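Local coordinates for core protein VP4 (PDB 2JHP) that forms part of the viral inner core and acts as a multifunctional capping enzyme that builds the cap on bluetongue virus RNA, at residues V7-N12 and F67-T72; L255-R260 and R343-V348; I319-F324 and M352-S357. One frame throughout, in Å; residues are numbered along the deposited sequence.

Interaction 1: V7-N12 and F67-T72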
loop_
_atom_site.group_PDB
_atom_site.type_symbol
_atom_site.label_atom_id
_atom_site.label_comp_id
_atom_site.label_asym_id
_atom_site.label_seq_id
_atom_site.Cartn_x
_atom_site.Cartn_y
_atom_site.Cartn_z
ATOM N N VAL A 7 11.196 20.510 -4.023
ATOM C CA VAL A 7 12.414 21.257 -4.132
ATOM C C VAL A 7 13.546 20.223 -4.200
ATOM O O VAL A 7 13.850 19.532 -3.218
ATOM C CB VAL A 7 12.599 22.251 -2.942
ATOM C CG1 VAL A 7 13.941 22.971 -3.022
ATOM C CG2 VAL A 7 11.458 23.262 -2.910
ATOM N N LEU A 8 14.138 20.091 -5.385
ATOM C CA LEU A 8 15.172 19.112 -5.615
ATOM C C LEU A 8 16.487 19.715 -5.171
ATOM O O LEU A 8 17.193 20.384 -5.941
ATOM C CB LEU A 8 15.202 18.682 -7.082
ATOM C CG LEU A 8 13.908 18.175 -7.723
ATOM C CD1 LEU A 8 14.112 17.847 -9.225
ATOM C CD2 LEU A 8 13.353 16.967 -6.970
ATOM N N TYR A 9 16.795 19.483 -3.904
ATOM C CA TYR A 9 17.975 20.061 -3.300
ATOM C C TYR A 9 19.194 19.172 -3.503
ATOM O O TYR A 9 19.181 17.976 -3.176
ATOM C CB TYR A 9 17.749 20.341 -1.814
ATOM C CG TYR A 9 19.006 20.754 -1.078
ATOM C CD1 TYR A 9 19.337 22.102 -0.920
ATOM C CD2 TYR A 9 19.870 19.791 -0.540
ATOM C CE1 TYR A 9 20.499 22.480 -0.243
ATOM C CE2 TYR A 9 21.027 20.155 0.137
ATOM C CZ TYR A 9 21.334 21.498 0.288
ATOM O OH TYR A 9 22.478 21.849 0.951
ATOM N N VAL A 10 20.251 19.780 -4.028
ATOM C CA VAL A 10 21.520 19.085 -4.239
ATOM C C VAL A 10 22.633 19.727 -3.417
ATOM O O VAL A 10 22.620 20.939 -3.180
ATOM C CB VAL A 10 21.905 19.040 -5.741
ATOM C CG1 VAL A 10 20.780 18.410 -6.555
ATOM C CG2 VAL A 10 22.236 20.438 -6.271
ATOM N N THR A 11 23.585 18.905 -2.980
ATOM C CA THR A 11 24.744 19.383 -2.231
ATOM C C THR A 11 25.778 20.006 -3.172
ATOM O O THR A 11 25.660 19.909 -4.397
ATOM C CB THR A 11 25.383 18.271 -1.366
ATOM O OG1 THR A 11 25.805 17.180 -2.196
ATOM C CG2 THR A 11 24.389 17.766 -0.336
ATOM N N ASN A 12 26.791 20.635 -2.585
ATOM C CA ASN A 12 27.683 21.535 -3.315
ATOM C C ASN A 12 28.463 20.925 -4.475
ATOM O O ASN A 12 28.599 21.558 -5.526
ATOM C CB ASN A 12 28.626 22.258 -2.346
ATOM C CG ASN A 12 27.900 23.271 -1.474
ATOM O OD1 ASN A 12 27.890 23.158 -0.247
ATOM N ND2 ASN A 12 27.276 24.260 -2.108
ATOM N N PHE A 67 11.247 19.601 0.102
ATOM C CA PHE A 67 12.656 19.220 -0.104
ATOM C C PHE A 67 12.907 17.727 -0.296
ATOM O O PHE A 67 12.385 16.886 0.451
ATOM C CB PHE A 67 13.517 19.702 1.054
ATOM C CG PHE A 67 14.104 21.043 0.837
ATOM C CD1 PHE A 67 13.293 22.177 0.786
ATOM C CD2 PHE A 67 15.474 21.198 0.692
ATOM C CE1 PHE A 67 13.842 23.444 0.588
ATOM C CE2 PHE A 67 16.032 22.465 0.493
ATOM C CZ PHE A 67 15.209 23.585 0.440
ATOM N N ILE A 68 13.708 17.422 -1.313
ATOM C CA ILE A 68 14.255 16.100 -1.538
ATOM C C ILE A 68 15.760 16.291 -1.589
ATOM O O ILE A 68 16.263 17.185 -2.287
ATOM C CB ILE A 68 13.728 15.478 -2.848
ATOM C CG1 ILE A 68 12.265 15.063 -2.672
ATOM C CG2 ILE A 68 14.596 14.276 -3.312
ATOM C CD1 ILE A 68 11.580 14.572 -3.991
ATOM N N PHE A 69 16.473 15.450 -0.850
ATOM C CA PHE A 69 17.903 15.634 -0.657
ATOM C C PHE A 69 18.690 14.710 -1.577
ATOM O O PHE A 69 18.559 13.487 -1.511
ATOM C CB PHE A 69 18.259 15.452 0.822
ATOM C CG PHE A 69 17.442 16.322 1.743
ATOM C CD1 PHE A 69 16.207 15.897 2.220
ATOM C CD2 PHE A 69 17.893 17.582 2.117
ATOM C CE1 PHE A 69 15.448 16.716 3.068
ATOM C CE2 PHE A 69 17.134 18.394 2.961
ATOM C CZ PHE A 69 15.917 17.959 3.434
ATOM N N ILE A 70 19.476 15.322 -2.460
ATOM C CA ILE A 70 20.248 14.594 -3.465
ATOM C C ILE A 70 21.738 14.881 -3.289
ATOM O O ILE A 70 22.139 16.044 -3.210
ATOM C CB ILE A 70 19.821 14.986 -4.904
ATOM C CG1 ILE A 70 18.320 14.781 -5.118
ATOM C CG2 ILE A 70 20.592 14.192 -5.935
ATOM C CD1 ILE A 70 17.558 16.055 -5.334
ATOM N N SER A 71 22.555 13.829 -3.233
ATOM C CA SER A 71 24.011 13.982 -3.083
ATOM C C SER A 71 24.780 12.728 -3.481
ATOM O O SER A 71 24.193 11.658 -3.646
ATOM C CB SER A 71 24.373 14.338 -1.631
ATOM O OG SER A 71 25.777 14.494 -1.471
ATOM N N THR A 72 26.097 12.872 -3.631
ATOM C CA THR A 72 26.986 11.720 -3.739
ATOM C C THR A 72 27.243 11.154 -2.341
ATOM O O THR A 72 27.377 9.941 -2.172
ATOM C CB THR A 72 28.339 12.057 -4.434
ATOM O OG1 THR A 72 29.035 13.073 -3.699
ATOM C CG2 THR A 72 28.116 12.520 -5.874
#

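Interaction 2: L255-R260 and R343-V348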
loop_
_atom_site.group_PDB
_atom_site.type_symbol
_atom_site.label_atom_id
_atom_site.label_comp_id
_atom_site.label_asym_id
_atom_site.label_seq_id
_atom_site.Cartn_x
_atom_site.Cartn_y
_atom_site.Cartn_z
ATOM N N LEU A 255 -6.885 -30.981 21.051
ATOM C CA LEU A 255 -7.299 -30.192 22.216
ATOM C C LEU A 255 -6.896 -28.712 22.119
ATOM O O LEU A 255 -7.193 -27.924 23.016
ATOM C CB LEU A 255 -6.826 -30.847 23.532
ATOM C CG LEU A 255 -7.592 -32.113 23.944
ATOM C CD1 LEU A 255 -6.747 -33.033 24.824
ATOM C CD2 LEU A 255 -8.922 -31.770 24.625
ATOM N N LYS A 256 -6.228 -28.349 21.027
ATOM C CA LYS A 256 -5.883 -26.954 20.736
ATOM C C LYS A 256 -6.286 -26.566 19.306
ATOM O O LYS A 256 -6.058 -27.314 18.351
ATOM C CB LYS A 256 -4.387 -26.689 20.971
ATOM C CG LYS A 256 -3.986 -25.211 20.938
ATOM C CD LYS A 256 -2.566 -24.980 21.457
ATOM C CE LYS A 256 -2.522 -24.856 22.980
ATOM N NZ LYS A 256 -3.240 -23.648 23.487
ATOM N N ARG A 257 -6.886 -25.384 19.196
ATOM C CA ARG A 257 -7.400 -24.820 17.955
ATOM C C ARG A 257 -6.250 -24.383 17.044
ATOM O O ARG A 257 -5.328 -23.703 17.490
ATOM C CB ARG A 257 -8.255 -23.606 18.320
ATOM C CG ARG A 257 -9.234 -23.116 17.275
ATOM C CD ARG A 257 -9.854 -21.799 17.742
ATOM N NE ARG A 257 -8.875 -20.711 17.700
ATOM C CZ ARG A 257 -9.076 -19.488 18.184
ATOM N NH1 ARG A 257 -10.230 -19.169 18.759
ATOM N NH2 ARG A 257 -8.117 -18.576 18.087
ATOM N N VAL A 258 -6.302 -24.778 15.774
ATOM C CA VAL A 258 -5.288 -24.387 14.803
ATOM C C VAL A 258 -5.818 -24.378 13.363
ATOM O O VAL A 258 -6.728 -25.130 13.017
ATOM C CB VAL A 258 -4.014 -25.292 14.864
ATOM C CG1 VAL A 258 -3.085 -24.860 16.004
ATOM C CG2 VAL A 258 -4.390 -26.776 14.977
ATOM N N GLU A 259 -5.247 -23.513 12.531
ATOM C CA GLU A 259 -5.463 -23.621 11.100
ATOM C C GLU A 259 -4.377 -24.522 10.557
ATOM O O GLU A 259 -3.184 -24.223 10.699
ATOM C CB GLU A 259 -5.434 -22.264 10.404
ATOM C CG GLU A 259 -5.644 -22.401 8.912
ATOM C CD GLU A 259 -5.714 -21.086 8.164
ATOM O OE1 GLU A 259 -5.878 -20.016 8.795
ATOM O OE2 GLU A 259 -5.611 -21.134 6.920
ATOM N N ARG A 260 -4.803 -25.637 9.973
ATOM C CA ARG A 260 -3.898 -26.599 9.361
ATOM C C ARG A 260 -4.054 -26.571 7.846
ATOM O O ARG A 260 -5.164 -26.415 7.335
ATOM C CB ARG A 260 -4.171 -28.007 9.879
ATOM C CG ARG A 260 -3.984 -28.193 11.369
ATOM C CD ARG A 260 -4.348 -29.622 11.788
ATOM N NE ARG A 260 -4.606 -29.745 13.219
ATOM C CZ ARG A 260 -5.820 -29.823 13.759
ATOM N NH1 ARG A 260 -6.903 -29.776 12.989
ATOM N NH2 ARG A 260 -5.952 -29.926 15.079
ATOM N N ARG A 343 -13.615 -27.242 5.178
ATOM C CA ARG A 343 -14.012 -26.710 6.464
ATOM C C ARG A 343 -12.910 -27.156 7.401
ATOM O O ARG A 343 -12.191 -28.115 7.103
ATOM C CB ARG A 343 -15.397 -27.204 6.900
ATOM C CG ARG A 343 -15.580 -28.699 6.876
ATOM C CD ARG A 343 -16.296 -29.183 5.618
ATOM N NE ARG A 343 -15.970 -30.586 5.347
ATOM C CZ ARG A 343 -16.227 -31.598 6.176
ATOM N NH1 ARG A 343 -16.819 -31.386 7.350
ATOM N NH2 ARG A 343 -15.877 -32.833 5.835
ATOM N N GLY A 344 -12.775 -26.463 8.521
ATOM C CA GLY A 344 -11.606 -26.597 9.380
ATOM C C GLY A 344 -11.253 -25.187 9.798
ATOM O O GLY A 344 -11.409 -24.252 9.007
ATOM N N TYR A 345 -10.808 -25.014 11.042
ATOM C CA TYR A 345 -10.512 -23.675 11.545
ATOM C C TYR A 345 -9.563 -22.932 10.600
ATOM O O TYR A 345 -8.621 -23.519 10.054
ATOM C CB TYR A 345 -9.968 -23.725 12.973
ATOM C CG TYR A 345 -9.748 -22.364 13.569
ATOM C CD1 TYR A 345 -8.495 -21.764 13.522
ATOM C CD2 TYR A 345 -10.796 -21.657 14.156
ATOM C CE1 TYR A 345 -8.280 -20.495 14.063
ATOM C CE2 TYR A 345 -10.594 -20.384 14.699
ATOM C CZ TYR A 345 -9.331 -19.814 14.651
ATOM O OH TYR A 345 -9.110 -18.567 15.188
ATOM N N SER A 346 -9.846 -21.643 10.400
ATOM C CA SER A 346 -9.086 -20.793 9.483
ATOM C C SER A 346 -9.129 -19.340 9.931
ATOM O O SER A 346 -10.183 -18.828 10.293
ATOM C CB SER A 346 -9.630 -20.915 8.060
ATOM O OG SER A 346 -9.080 -19.918 7.217
ATOM N N HIS A 347 -7.977 -18.677 9.894
ATOM C CA HIS A 347 -7.897 -17.256 10.227
ATOM C C HIS A 347 -8.403 -16.371 9.078
ATOM O O HIS A 347 -8.603 -15.173 9.256
ATOM C CB HIS A 347 -6.471 -16.869 10.612
ATOM C CG HIS A 347 -5.890 -17.707 11.708
ATOM N ND1 HIS A 347 -6.279 -17.589 13.032
ATOM C CD2 HIS A 347 -4.931 -18.664 11.681
ATOM C CE1 HIS A 347 -5.585 -18.442 13.766
ATOM N NE2 HIS A 347 -4.763 -19.107 12.970
ATOM N N VAL A 348 -8.609 -16.966 7.908
ATOM C CA VAL A 348 -9.156 -16.253 6.764
ATOM C C VAL A 348 -10.473 -16.898 6.362
ATOM O O VAL A 348 -10.537 -18.116 6.137
ATOM C CB VAL A 348 -8.189 -16.266 5.546
ATOM C CG1 VAL A 348 -8.864 -15.698 4.300
ATOM C CG2 VAL A 348 -6.922 -15.476 5.856
HETATM O O HOH W 1 -7.760 -26.063 10.062
#

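Interaction 3: I319-F324 and M352-S357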
loop_
_atom_site.group_PDB
_atom_site.type_symbol
_atom_site.label_atom_id
_atom_site.label_comp_id
_atom_site.label_asym_id
_atom_site.label_seq_id
_atom_site.Cartn_x
_atom_site.Cartn_y
_atom_site.Cartn_z
ATOM N N ILE A 319 -11.508 -34.423 -7.024
ATOM C CA ILE A 319 -12.098 -33.658 -5.939
ATOM C C ILE A 319 -11.336 -32.342 -5.811
ATOM O O ILE A 319 -10.149 -32.326 -5.482
ATOM C CB ILE A 319 -12.068 -34.443 -4.621
ATOM C CG1 ILE A 319 -12.845 -35.756 -4.765
ATOM C CG2 ILE A 319 -12.651 -33.608 -3.500
ATOM C CD1 ILE A 319 -12.410 -36.824 -3.793
ATOM N N SER A 320 -12.021 -31.236 -6.079
ATOM C CA SER A 320 -11.341 -29.957 -6.218
ATOM C C SER A 320 -12.174 -28.731 -5.842
ATOM O O SER A 320 -13.402 -28.779 -5.791
ATOM C CB SER A 320 -10.833 -29.801 -7.659
ATOM O OG SER A 320 -10.149 -28.567 -7.832
ATOM N N THR A 321 -11.470 -27.635 -5.577
ATOM C CA THR A 321 -12.059 -26.302 -5.565
ATOM C C THR A 321 -11.562 -25.563 -6.819
ATOM O O THR A 321 -12.360 -25.092 -7.627
ATOM C CB THR A 321 -11.714 -25.531 -4.260
ATOM O OG1 THR A 321 -12.371 -26.138 -3.136
ATOM C CG2 THR A 321 -12.130 -24.061 -4.359
ATOM N N TYR A 322 -10.244 -25.483 -6.981
ATOM C CA TYR A 322 -9.656 -24.923 -8.197
ATOM C C TYR A 322 -8.546 -25.817 -8.726
ATOM O O TYR A 322 -7.952 -26.588 -7.981
ATOM C CB TYR A 322 -9.067 -23.524 -7.959
ATOM C CG TYR A 322 -10.006 -22.460 -7.425
ATOM C CD1 TYR A 322 -9.718 -21.800 -6.241
ATOM C CD2 TYR A 322 -11.163 -22.090 -8.120
ATOM C CE1 TYR A 322 -10.560 -20.809 -5.750
ATOM C CE2 TYR A 322 -12.013 -21.107 -7.634
ATOM C CZ TYR A 322 -11.705 -20.468 -6.451
ATOM O OH TYR A 322 -12.538 -19.489 -5.966
ATOM N N LEU A 323 -8.293 -25.712 -10.026
ATOM C CA LEU A 323 -7.065 -26.215 -10.625
ATOM C C LEU A 323 -6.366 -25.033 -11.287
ATOM O O LEU A 323 -6.980 -24.283 -12.055
ATOM C CB LEU A 323 -7.347 -27.314 -11.652
ATOM C CG LEU A 323 -8.108 -28.571 -11.214
ATOM C CD1 LEU A 323 -8.537 -29.396 -12.437
ATOM C CD2 LEU A 323 -7.302 -29.428 -10.253
ATOM N N PHE A 324 -5.092 -24.833 -10.974
ATOM C CA PHE A 324 -4.377 -23.746 -11.627
ATOM C C PHE A 324 -2.957 -24.045 -12.058
ATOM O O PHE A 324 -2.350 -25.008 -11.595
ATOM C CB PHE A 324 -4.440 -22.443 -10.825
ATOM C CG PHE A 324 -4.448 -22.622 -9.342
ATOM C CD1 PHE A 324 -3.455 -23.350 -8.705
ATOM C CD2 PHE A 324 -5.440 -22.011 -8.578
ATOM C CE1 PHE A 324 -3.454 -23.490 -7.318
ATOM C CE2 PHE A 324 -5.458 -22.136 -7.189
ATOM C CZ PHE A 324 -4.460 -22.874 -6.558
ATOM N N MET A 352 -16.211 -17.875 0.388
ATOM C CA MET A 352 -16.480 -17.471 -1.001
ATOM C C MET A 352 -15.924 -18.441 -2.037
ATOM O O MET A 352 -16.480 -18.569 -3.125
ATOM C CB MET A 352 -15.987 -16.046 -1.286
ATOM C CG MET A 352 -16.889 -14.926 -0.729
ATOM S SD MET A 352 -18.660 -15.213 -0.965
ATOM C CE MET A 352 -19.338 -13.687 -0.303
ATOM N N HIS A 353 -14.824 -19.113 -1.706
ATOM C CA HIS A 353 -14.312 -20.199 -2.542
ATOM C C HIS A 353 -15.178 -21.420 -2.290
ATOM O O HIS A 353 -15.312 -21.856 -1.145
ATOM C CB HIS A 353 -12.850 -20.502 -2.214
ATOM C CG HIS A 353 -11.963 -19.300 -2.295
ATOM N ND1 HIS A 353 -11.460 -18.828 -3.489
ATOM C CD2 HIS A 353 -11.511 -18.460 -1.334
ATOM C CE1 HIS A 353 -10.725 -17.756 -3.257
ATOM N NE2 HIS A 353 -10.740 -17.511 -1.957
ATOM N N PRO A 354 -15.800 -21.963 -3.352
ATOM C CA PRO A 354 -16.701 -23.108 -3.153
ATOM C C PRO A 354 -16.004 -24.316 -2.520
ATOM O O PRO A 354 -14.871 -24.644 -2.887
ATOM C CB PRO A 354 -17.198 -23.435 -4.566
ATOM C CG PRO A 354 -16.295 -22.735 -5.494
ATOM C CD PRO A 354 -15.720 -21.554 -4.766
ATOM N N ASP A 355 -16.687 -24.933 -1.556
ATOM C CA ASP A 355 -16.276 -26.188 -0.914
ATOM C C ASP A 355 -15.736 -27.159 -1.958
ATOM O O ASP A 355 -16.255 -27.219 -3.075
ATOM C CB ASP A 355 -17.489 -26.824 -0.223
ATOM C CG ASP A 355 -17.235 -27.147 1.243
ATOM O OD1 ASP A 355 -16.258 -27.870 1.558
ATOM O OD2 ASP A 355 -18.033 -26.675 2.090
ATOM N N ALA A 356 -14.701 -27.918 -1.610
ATOM C CA ALA A 356 -14.124 -28.841 -2.582
ATOM C C ALA A 356 -15.129 -29.922 -2.886
ATOM O O ALA A 356 -15.695 -30.527 -1.969
ATOM C CB ALA A 356 -12.820 -29.436 -2.088
ATOM N N SER A 357 -15.371 -30.128 -4.179
ATOM C CA SER A 357 -16.339 -31.117 -4.646
ATOM C C SER A 357 -15.837 -31.909 -5.854
ATOM O O SER A 357 -14.758 -31.656 -6.379
ATOM C CB SER A 357 -17.662 -30.429 -4.987
ATOM O OG SER A 357 -17.445 -29.359 -5.893
HETATM O O HOH W 2 -15.782 -27.286 -5.664
#

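Interaction 1: V7-N12 and F67-T72
Tyr9 and Phe67 touch across two neighbouring parallel strands, 7-10 and 67-71. The Tyr9 side chain is the one to follow. Its CB sits 3.5 Å from Phe67 CD2 and also touches the carbonyl O of Ile68. A chi1 of 171° sets CG anti to the backbone N, and CG and CD1 both come near Phe67 CE2, CD1 to 3.6 Å, the two side chains meeting at a slant with their ring planes 36° apart. On the other rim, Tyr9 CD2 meets CD2 of Phe69 at 4.0 Å, so the ring meets both phenylalanines obliquely. At the tip, OH hydrogen-bonds to the carbonyl O of Gly52. Phe67 is used from a second direction too, since Val7 CG1 rests over one face of its ring, 3.8 Å from the centroid, in a CH-pi contact.

Between the strands runs the parallel backbone ladder: Ile68 N to Val7 O, Tyr9 N to Ile68 O, Ile70 N to Tyr9 O, and the longer Thr11 N to Ile70 O at 3.2 Å. On the other face these two strands present Leu8, Val10, Ile68 and Ile70. Ile70 CD1 reaches Leu8 CB and, closer, Tyr9 O, and Val10 CG1 packs on Ile70 CB. Where the strands end, Thr11 OG1 and Ser71 OG lie 2.8 Å apart, and each is also hydrogen-bonded to the carboxylate of Glu13, which bonds to Thr72 OG1 as well.

These are two inner strands of a five-stranded parallel sheet, with 48-51 flanking 7-10 and 87-88 flanking 67-71. Helix 59-64 packs against Phe67 and Phe69, while helix 99-112 lies on the opposite face, against Leu8, Val10 and Ile68, giving a layered alpha/beta core.

Interaction 2: L255-R260 and R343-V348
Tyr345 loses the largest area to this contact, and much of it goes to Arg257, whose side chain is laid over one face of the phenol ring. Arg257 CG and CD come first, CD standing 3.7 Å from the ring centroid in a CH-pi contact. The chain then bends at chi3 (71°), which places NE 3.2 Å from Tyr345 CZ. From there the guanidinium runs on past the rim nearly parallel to the ring, the planes 11° apart, and the phenol OH ends up against one of its faces. NH2 is 3.1 Å from Tyr345 OH, but the angle is too poor for a hydrogen bond: the two groups are layered. Arg257 is exposed and also touches a crystal neighbour.

Both segments are loops at one end of a sheet with the strand order 3-2-1-4-5-7-6 of class I methyltransferases. Residues 255-260 lead into its central strand, 260-264. The other loop, residues 343-348, comes just after the antiparallel strand 335-341 finishes.

Glu259 carries the polar half. Extended, with CG anti to the backbone N, it passes Tyr345 O and Ser346 CA with its CG and CD until OE1 accepts the backbone N of His347 at 2.7 Å. That bond is nearly straight (166°), although the N lies well above the carboxylate plane. The other oxygen, OE2, forms a salt bridge with Arg350 and is hydrogen-bonded to Ser189 and Ser301. Glu191 joins both loops, its OE2 accepting from Glu259 N and His347 NE2. Elsewhere in the contact, a water lies 2.7 Å from Tyr345 O and accepts from Arg260 N at 3.0 Å.

Interaction 3: I319-F324 and M352-S357
Ser320 and Ser357 form an antiparallel hydrogen-bonded pair, Ser320 N to Ser357 O at 2.8 Å and Ser357 N to Ser320 O at 2.9 Å, after which the two chains run on past each other in roughly opposite directions. A water joins the two chains here, donating to Ser320 O and to Asp355 O and accepting from Ser357 OG.

Further along, side chains take over. Thr321 OG1 donates to Pro354 O at 2.9 Å, nearly in line with the carbonyl, and it also accepts the backbone N of Arg341, so one hydroxyl connects three pieces of chain. Ala356 CB packs beside it, 3.5 Å from Thr321 OG1. Beyond, Tyr322 and His353 meet rim to rim with their planes almost perpendicular (88°): Tyr322 OH and His353 ND1 share a hydrogen bond of 2.8 Å in which either could be the donor. His389 adds a third ring, edge-to-face with His353. Asp355 points its CB away from the other segment and forms a salt bridge with Arg341.

Thr321 and Tyr322 both face Phe339 in a classic beta bulge. It falls at the junction where the chain passes from the two-stranded antiparallel sheet of 315-320 and 357-362 to 322-324, the edge strand of a methyltransferase-type sheet.

In the fold
Interaction 1 stands apart: its centre is 52 Å from that of interaction 2 and 54 Å from that of interaction 3, across the middle of the chain. It closes before the others open and belongs to the N-terminal parallel sheet. Interactions 2 and 3 are 18 Å apart between centres and touch where Arg343 packs on Asp355. Their segments alternate along the chain, in the order 255-260, 319-324, 343-348, 352-357, so the link from strand 335-341 to strand 357-362 serves both. Both border the seven-stranded sheet running from 235-238 to 322-324, in one of two methyltransferase-like domains that each bind S-adenosyl-L-homocysteine, consistent with a capping enzyme that places separate activities in separate domains of one elongated chain.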